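Local coordinates for periplasmic sugar-binding domain protein (Pseudomonas fluorescens Pf-5, PDB 3H75), which probably binds a carbohydrate in the periplasm, as a two-domain solute-binding protein, at residues A[30-35]-A[317-322]; A[147-152]-A[204-209]. One frame throughout, in Å; residues are numbered along the deposited sequence.

Contact 1 of 2, residues A[30-35]-A[317-322]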
ATOM      1  N   ALA A  30      -3.079 -10.738 -15.116  1.00 13.62           N
ATOM      2  CA  ALA A  30      -2.971 -12.167 -15.396  1.00 14.74           C
ATOM      3  C   ALA A  30      -3.698 -12.535 -16.685  1.00 15.92           C
ATOM      4  O   ALA A  30      -3.191 -13.318 -17.491  1.00 16.64           O
ATOM      5  CB  ALA A  30      -3.536 -12.980 -14.230  1.00 14.67           C
ATOM      6  N   ARG A  31      -4.886 -11.974 -16.879  1.00 17.07           N
ATOM      7  CA  ARG A  31      -5.657 -12.259 -18.084  1.00 19.41           C
ATOM      8  C   ARG A  31      -4.952 -11.749 -19.335  1.00 20.03           C
ATOM      9  O   ARG A  31      -4.873 -12.451 -20.345  1.00 21.00           O
ATOM     10  CB  ARG A  31      -7.050 -11.625 -17.995  1.00 20.71           C
ATOM     11  CG  ARG A  31      -7.983 -12.289 -16.994  1.00 22.82           C
ATOM     12  CD  ARG A  31      -9.415 -11.791 -17.163  1.00 25.37           C
ATOM     13  NE  ARG A  31      -9.573 -10.387 -16.794  1.00 27.68           N
ATOM     14  CZ  ARG A  31      -9.674  -9.948 -15.543  1.00 27.64           C
ATOM     15  NH1 ARG A  31      -9.638 -10.805 -14.532  1.00 28.62           N
ATOM     16  NH2 ARG A  31      -9.819  -8.652 -15.302  1.00 27.68           N
ATOM     17  N   ASP A  32      -4.435 -10.528 -19.261  1.00 20.43           N
ATOM     18  CA  ASP A  32      -3.756  -9.919 -20.396  1.00 21.95           C
ATOM     19  C   ASP A  32      -2.413 -10.576 -20.708  1.00 22.36           C
ATOM     20  O   ASP A  32      -2.016 -10.661 -21.871  1.00 22.66           O
ATOM     21  CB  ASP A  32      -3.559  -8.421 -20.137  1.00 23.87           C
ATOM     22  CG  ASP A  32      -3.171  -7.655 -21.389  1.00 27.35           C
ATOM     23  OD1 ASP A  32      -3.877  -7.786 -22.412  1.00 29.22           O
ATOM     24  OD2 ASP A  32      -2.169  -6.912 -21.353  1.00 29.12           O
ATOM     25  N   LEU A  33      -1.729 -11.055 -19.672  1.00 21.10           N
ATOM     26  CA  LEU A  33      -0.419 -11.686 -19.827  1.00 21.71           C
ATOM     27  C   LEU A  33      -0.469 -13.194 -20.076  1.00 21.44           C
ATOM     28  O   LEU A  33       0.563 -13.819 -20.335  1.00 22.99           O
ATOM     29  CB  LEU A  33       0.437 -11.407 -18.588  1.00 21.17           C
ATOM     30  CG  LEU A  33       0.784  -9.938 -18.325  1.00 20.88           C
ATOM     31  CD1 LEU A  33       1.356  -9.785 -16.923  1.00 20.37           C
ATOM     32  CD2 LEU A  33       1.775  -9.454 -19.366  1.00 21.27           C
ATOM     33  N   GLY A  34      -1.660 -13.776 -19.993  1.00 21.48           N
ATOM     34  CA  GLY A  34      -1.797 -15.206 -20.216  1.00 21.75           C
ATOM     35  C   GLY A  34      -1.168 -16.024 -19.106  1.00 22.47           C
ATOM     36  O   GLY A  34      -0.562 -17.067 -19.355  1.00 23.55           O
ATOM     37  N   LEU A  35      -1.310 -15.545 -17.876  1.00 21.00           N
ATOM     38  CA  LEU A  35      -0.760 -16.234 -16.716  1.00 19.48           C
ATOM     39  C   LEU A  35      -1.867 -16.923 -15.932  1.00 18.77           C
ATOM     40  O   LEU A  35      -3.009 -16.457 -15.907  1.00 19.21           O
ATOM     41  CB  LEU A  35      -0.047 -15.243 -15.783  1.00 19.57           C
ATOM     42  CG  LEU A  35       1.160 -14.457 -16.300  1.00 21.32           C
ATOM     43  CD1 LEU A  35       1.658 -13.506 -15.214  1.00 20.36           C
ATOM     44  CD2 LEU A  35       2.256 -15.419 -16.708  1.00 21.39           C
ATOM     45  N   VAL A 317      -5.344  -0.993 -18.752  1.00 24.41           N
ATOM     46  CA  VAL A 317      -3.892  -1.084 -18.789  1.00 22.72           C
ATOM     47  C   VAL A 317      -3.431  -2.157 -19.765  1.00 22.82           C
ATOM     48  O   VAL A 317      -3.921  -3.285 -19.741  1.00 22.02           O
ATOM     49  CB  VAL A 317      -3.324  -1.403 -17.390  1.00 21.09           C
ATOM     50  CG1 VAL A 317      -1.809  -1.476 -17.441  1.00 19.83           C
ATOM     51  CG2 VAL A 317      -3.771  -0.340 -16.401  1.00 21.47           C
ATOM     52  N   ASP A 318      -2.489  -1.797 -20.629  1.00 23.77           N
ATOM     53  CA  ASP A 318      -1.957  -2.742 -21.602  1.00 24.72           C
ATOM     54  C   ASP A 318      -0.730  -3.411 -21.004  1.00 23.39           C
ATOM     55  O   ASP A 318       0.401  -3.017 -21.269  1.00 23.55           O
ATOM     56  CB  ASP A 318      -1.593  -2.021 -22.901  1.00 27.59           C
ATOM     57  CG  ASP A 318      -0.912  -2.934 -23.898  1.00 30.69           C
ATOM     58  OD1 ASP A 318      -1.293  -4.125 -23.967  1.00 31.08           O
ATOM     59  OD2 ASP A 318      -0.006  -2.461 -24.619  1.00 32.61           O
ATOM     60  N   PHE A 319      -0.971  -4.429 -20.184  1.00 22.55           N
ATOM     61  CA  PHE A 319       0.102  -5.156 -19.521  1.00 22.11           C
ATOM     62  C   PHE A 319       1.055  -5.844 -20.494  1.00 22.91           C
ATOM     63  O   PHE A 319       2.271  -5.723 -20.361  1.00 22.74           O
ATOM     64  CB  PHE A 319      -0.495  -6.179 -18.555  1.00 20.17           C
ATOM     65  CG  PHE A 319      -1.226  -5.559 -17.395  1.00 18.04           C
ATOM     66  CD1 PHE A 319      -0.524  -5.026 -16.318  1.00 15.22           C
ATOM     67  CD2 PHE A 319      -2.613  -5.500 -17.384  1.00 16.35           C
ATOM     68  CE1 PHE A 319      -1.199  -4.440 -15.242  1.00 14.86           C
ATOM     69  CE2 PHE A 319      -3.298  -4.917 -16.314  1.00 16.36           C
ATOM     70  CZ  PHE A 319      -2.585  -4.389 -15.241  1.00 14.13           C
ATOM     71  N   ARG A 320       0.510  -6.566 -21.468  1.00 24.07           N
ATOM     72  CA  ARG A 320       1.362  -7.250 -22.434  1.00 25.18           C
ATOM     73  C   ARG A 320       2.295  -6.230 -23.078  1.00 24.14           C
ATOM     74  O   ARG A 320       3.439  -6.539 -23.404  1.00 23.29           O
ATOM     75  CB  ARG A 320       0.518  -7.947 -23.504  1.00 26.63           C
ATOM     76  CG  ARG A 320       1.330  -8.833 -24.440  1.00 31.61           C
ATOM     77  CD  ARG A 320       0.433  -9.620 -25.384  1.00 33.92           C
ATOM     78  NE  ARG A 320      -0.397 -10.594 -24.680  1.00 36.97           N
ATOM     79  CZ  ARG A 320       0.075 -11.668 -24.051  1.00 37.71           C
ATOM     80  NH1 ARG A 320       1.380 -11.915 -24.032  1.00 37.78           N
ATOM     81  NH2 ARG A 320      -0.759 -12.498 -23.437  1.00 37.05           N
ATOM     82  N   GLY A 321       1.802  -5.004 -23.238  1.00 23.86           N
ATOM     83  CA  GLY A 321       2.609  -3.951 -23.828  1.00 23.80           C
ATOM     84  C   GLY A 321       3.754  -3.506 -22.936  1.00 23.56           C
ATOM     85  O   GLY A 321       4.719  -2.903 -23.404  1.00 22.71           O
ATOM     86  N   LEU A 322       3.652  -3.801 -21.644  1.00 22.03           N
ATOM     87  CA  LEU A 322       4.693  -3.429 -20.696  1.00 21.84           C
ATOM     88  C   LEU A 322       5.815  -4.459 -20.686  1.00 21.39           C
ATOM     89  O   LEU A 322       6.910  -4.192 -20.198  1.00 21.00           O
ATOM     90  CB  LEU A 322       4.107  -3.294 -19.289  1.00 21.65           C
ATOM     91  CG  LEU A 322       3.098  -2.162 -19.103  1.00 21.43           C
ATOM     92  CD1 LEU A 322       2.549  -2.197 -17.688  1.00 20.30           C
ATOM     93  CD2 LEU A 322       3.769  -0.826 -19.379  1.00 22.36           C
TER

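Contact 2 of 2, residues A[147-152]-A[204-209]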
ATOM      1  N   GLU A 147      -0.968  20.873  17.130  1.00  8.85           N
ATOM      2  CA  GLU A 147      -1.178  19.550  17.693  1.00  8.69           C
ATOM      3  C   GLU A 147      -1.647  18.535  16.668  1.00  8.11           C
ATOM      4  O   GLU A 147      -2.527  18.802  15.849  1.00  8.09           O
ATOM      5  CB  GLU A 147      -2.113  19.642  18.898  1.00 10.14           C
ATOM      6  CG  GLU A 147      -1.485  20.532  19.975  1.00 14.34           C
ATOM      7  CD  GLU A 147      -2.039  20.315  21.366  1.00 16.45           C
ATOM      8  OE1 GLU A 147      -2.877  19.412  21.554  1.00 17.38           O
ATOM      9  OE2 GLU A 147      -1.617  21.059  22.281  1.00 19.69           O
ATOM     10  N   LEU A 148      -1.025  17.363  16.740  1.00  7.53           N
ATOM     11  CA  LEU A 148      -1.255  16.264  15.813  1.00  7.00           C
ATOM     12  C   LEU A 148      -1.572  14.930  16.474  1.00  6.11           C
ATOM     13  O   LEU A 148      -1.032  14.604  17.530  1.00  7.86           O
ATOM     14  CB  LEU A 148       0.012  16.084  14.971  1.00  6.87           C
ATOM     15  CG  LEU A 148       0.199  14.793  14.169  1.00  7.22           C
ATOM     16  CD1 LEU A 148      -0.593  14.862  12.877  1.00  9.26           C
ATOM     17  CD2 LEU A 148       1.687  14.614  13.868  1.00  7.32           C
ATOM     18  N   LEU A 149      -2.452  14.163  15.835  1.00  8.35           N
ATOM     19  CA  LEU A 149      -2.791  12.821  16.291  1.00  6.36           C
ATOM     20  C   LEU A 149      -2.385  11.929  15.127  1.00  6.54           C
ATOM     21  O   LEU A 149      -2.542  12.316  13.966  1.00  7.17           O
ATOM     22  CB  LEU A 149      -4.297  12.662  16.544  1.00  8.70           C
ATOM     23  CG  LEU A 149      -4.868  13.398  17.758  1.00  8.90           C
ATOM     24  CD1 LEU A 149      -6.382  13.190  17.820  1.00 10.80           C
ATOM     25  CD2 LEU A 149      -4.215  12.877  19.038  1.00 10.77           C
ATOM     26  N   ALA A 150      -1.848  10.754  15.425  1.00  6.22           N
ATOM     27  CA  ALA A 150      -1.451   9.832  14.367  1.00  7.26           C
ATOM     28  C   ALA A 150      -2.045   8.449  14.586  1.00  8.45           C
ATOM     29  O   ALA A 150      -2.028   7.918  15.696  1.00  8.83           O
ATOM     30  CB  ALA A 150       0.066   9.739  14.283  1.00  8.89           C
ATOM     31  N   PHE A 151      -2.585   7.880  13.516  1.00  8.08           N
ATOM     32  CA  PHE A 151      -3.176   6.550  13.559  1.00  8.60           C
ATOM     33  C   PHE A 151      -2.365   5.674  12.624  1.00  9.65           C
ATOM     34  O   PHE A 151      -2.374   5.879  11.409  1.00 10.05           O
ATOM     35  CB  PHE A 151      -4.631   6.606  13.089  1.00 10.26           C
ATOM     36  CG  PHE A 151      -5.543   7.305  14.048  1.00 10.65           C
ATOM     37  CD1 PHE A 151      -6.236   6.586  15.016  1.00 13.69           C
ATOM     38  CD2 PHE A 151      -5.674   8.689  14.020  1.00 11.73           C
ATOM     39  CE1 PHE A 151      -7.040   7.231  15.944  1.00 12.02           C
ATOM     40  CE2 PHE A 151      -6.479   9.348  14.949  1.00 11.81           C
ATOM     41  CZ  PHE A 151      -7.163   8.614  15.913  1.00 12.61           C
ATOM     42  N   SER A 152      -1.652   4.703  13.183  1.00  8.82           N
ATOM     43  CA  SER A 152      -0.843   3.820  12.356  1.00  9.27           C
ATOM     44  C   SER A 152      -1.571   2.494  12.177  1.00  9.78           C
ATOM     45  O   SER A 152      -2.629   2.290  12.760  1.00 10.34           O
ATOM     46  CB  SER A 152       0.526   3.599  12.999  1.00 11.94           C
ATOM     47  OG  SER A 152       1.403   2.958  12.091  1.00 14.98           O
ATOM     48  N   PRO A 204      -8.405  18.582  22.248  1.00 13.65           N
ATOM     49  CA  PRO A 204      -9.209  19.459  21.396  1.00 12.98           C
ATOM     50  C   PRO A 204      -8.422  20.445  20.530  1.00 12.30           C
ATOM     51  O   PRO A 204      -8.960  20.985  19.563  1.00 13.52           O
ATOM     52  CB  PRO A 204     -10.124  20.164  22.401  1.00 14.33           C
ATOM     53  CG  PRO A 204      -9.274  20.230  23.625  1.00 13.70           C
ATOM     54  CD  PRO A 204      -8.659  18.854  23.674  1.00 15.66           C
ATOM     55  N   LYS A 205      -7.160  20.689  20.873  1.00 12.27           N
ATOM     56  CA  LYS A 205      -6.351  21.618  20.090  1.00 11.37           C
ATOM     57  C   LYS A 205      -5.833  20.952  18.819  1.00 11.94           C
ATOM     58  O   LYS A 205      -5.259  21.611  17.952  1.00 11.17           O
ATOM     59  CB  LYS A 205      -5.173  22.139  20.920  1.00 14.82           C
ATOM     60  CG  LYS A 205      -5.602  22.739  22.251  1.00 19.54           C
ATOM     61  CD  LYS A 205      -4.446  23.396  22.987  1.00 23.39           C
ATOM     62  CE  LYS A 205      -4.038  24.691  22.314  1.00 27.43           C
ATOM     63  NZ  LYS A 205      -3.064  25.456  23.139  1.00 30.62           N
ATOM     64  N   THR A 206      -6.047  19.645  18.709  1.00 11.67           N
ATOM     65  CA  THR A 206      -5.598  18.914  17.528  1.00 10.78           C
ATOM     66  C   THR A 206      -6.107  19.584  16.255  1.00 10.84           C
ATOM     67  O   THR A 206      -7.298  19.890  16.136  1.00 10.50           O
ATOM     68  CB  THR A 206      -6.096  17.446  17.542  1.00 11.16           C
ATOM     69  OG1 THR A 206      -5.545  16.762  18.674  1.00 12.16           O
ATOM     70  CG2 THR A 206      -5.666  16.720  16.254  1.00 11.38           C
ATOM     71  N   GLN A 207      -5.202  19.827  15.310  1.00  9.06           N
ATOM     72  CA  GLN A 207      -5.579  20.439  14.040  1.00  8.38           C
ATOM     73  C   GLN A 207      -5.237  19.510  12.887  1.00  7.69           C
ATOM     74  O   GLN A 207      -5.735  19.687  11.780  1.00  7.08           O
ATOM     75  CB  GLN A 207      -4.848  21.761  13.820  1.00 11.57           C
ATOM     76  CG  GLN A 207      -5.153  22.827  14.845  1.00 14.18           C
ATOM     77  CD  GLN A 207      -4.480  24.134  14.505  1.00 16.46           C
ATOM     78  OE1 GLN A 207      -4.961  24.899  13.665  1.00 19.37           O
ATOM     79  NE2 GLN A 207      -3.346  24.392  15.141  1.00 14.49           N
ATOM     80  N   LEU A 208      -4.371  18.531  13.146  1.00  7.36           N
ATOM     81  CA  LEU A 208      -3.960  17.595  12.102  1.00  7.55           C
ATOM     82  C   LEU A 208      -4.100  16.144  12.533  1.00  6.62           C
ATOM     83  O   LEU A 208      -3.788  15.799  13.671  1.00  7.37           O
ATOM     84  CB  LEU A 208      -2.500  17.830  11.712  1.00  7.94           C
ATOM     85  CG  LEU A 208      -2.082  19.206  11.198  1.00  7.89           C
ATOM     86  CD1 LEU A 208      -0.564  19.200  10.986  1.00  8.05           C
ATOM     87  CD2 LEU A 208      -2.827  19.540   9.909  1.00  8.87           C
ATOM     88  N   VAL A 209      -4.576  15.299  11.623  1.00  6.94           N
ATOM     89  CA  VAL A 209      -4.704  13.872  11.895  1.00  6.38           C
ATOM     90  C   VAL A 209      -4.072  13.103  10.738  1.00  5.90           C
ATOM     91  O   VAL A 209      -4.580  13.106   9.613  1.00  7.12           O
ATOM     92  CB  VAL A 209      -6.182  13.436  12.044  1.00  7.72           C
ATOM     93  CG1 VAL A 209      -6.260  11.936  12.320  1.00  8.80           C
ATOM     94  CG2 VAL A 209      -6.836  14.213  13.182  1.00  9.95           C
TER
HETATM   95  O   HOH W   1      -2.911  22.859  17.475  1.00 13.73           O
HETATM   96  O   HOH W   2      -5.340  19.530  22.846  1.00 17.36           O
HETATM   97  O   HOH W   3      -0.558  23.755  21.705  1.00 27.93           O

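Contact 1 of 2, residues A[30-35]-A[317-322]
Asp32 reaches from the last turn of helix 17-33 with CG anti to its backbone N (chi1 -166°), which aims the carboxylate at the backbone of the short, weakly bonded helical turn 319-322. Asp32 OD2 accepts from Arg320 N at 2.7 Å in a nearly straight bond (N-H...O 169°), the donor lying above the carboxylate plane. A short acid suits this place, since amide dipoles at the start of a helical turn would probably stabilise its negative charge. The like charge of Asp318 OD1, 3.9 Å from Asp32 OD2, could work against that. Arg320 answers in the other direction: its chain bends at chi3, bringing Arg320 NH2 to 2.7 Å from Asp32 O, at an angle too poor for a hydrogen bond, though its charge probably suits the carbonyl end of the helix. Beneath these polar groups Leu33 and Phe319 cross at about a right angle, Leu33 CG 4.0 Å from Phe319 CB. Asp32 CB meets the edge of the Phe319 ring, while Val317 CG1 sits 3.6 Å above the ring plane, over its centre. Phe25 adds an edge-to-face partner. Gly34 ends the helix with positive phi (69°), which a residue without CB adopts readily; a CB would also lie close to Arg320 NH2. The chain then turns toward strand 36-41, completing with strand 5-10 and helix 17-33 a beta-alpha-beta unit of the Rossmann-like domain.

Contact 2 of 2, residues A[147-152]-A[204-209]
From its CB outward, the side chain of Glu147 runs along the start of segment 204-209. Glu147 CB lies against the backbone, 3.8 Å from Thr206 CA, and CG continues the extended course past Lys205. Glu147 CD comes within 3.7 Å of Lys205 CB, and the two chains cross obliquely. OE1 takes a salt bridge from Arg180 on strand 177-184 and a hydrogen bond from a water that also accepts from Lys205 N. Glu147 OE2 passes 3.7 Å from Lys205 CD and receives a second water. An alanine here removes the carboxylate, with its Arg180 salt bridge and two water links, and would probably loosen the beginning of the strand. Backbone bonds join the strands as parallel neighbours: Glu147 O accepts from Gln207 N at 2.9 Å and from Leu208 N at 3.3 Å, and Leu149 N gives to Leu208 O. Leu149 packs at about a right angle to Thr206, CG against CG2 and OG1, the hydroxyl being bonded to Tyr203 O. Val209 CG1 lies at the ring edge, 3.7 Å from Phe151 CE2. Main-chain bonds thus run inward from a charged end, where water links the carboxylate firmly to Lys205 N and only weakly to its ammonium, and apolar side chains take over beyond.

Overall arrangement
The two contacts belong to the two different domains of the protein. Their centres are 43 Å apart, their nearest atoms about 28 Å, and they lie on opposite sides of the chain's centre, each about 22 Å from it. Along the sequence contact 2 is nested inside the loop that contact 1 closes. The topology repeats: strands 36-41, 5-10 and 65-69 lie side by side in one sheet as 177-184, 146-152 and 206-211 do in the other. Contact 2 is made within its sheet, whereas contact 1 joins the end of a helix to a short helical turn from near the C-terminus. A sulfate ion, probably from the crystallisation liquor, lies about 5 Å from the Glu147 side chain. The sugar site would be expected in the cleft between the domains.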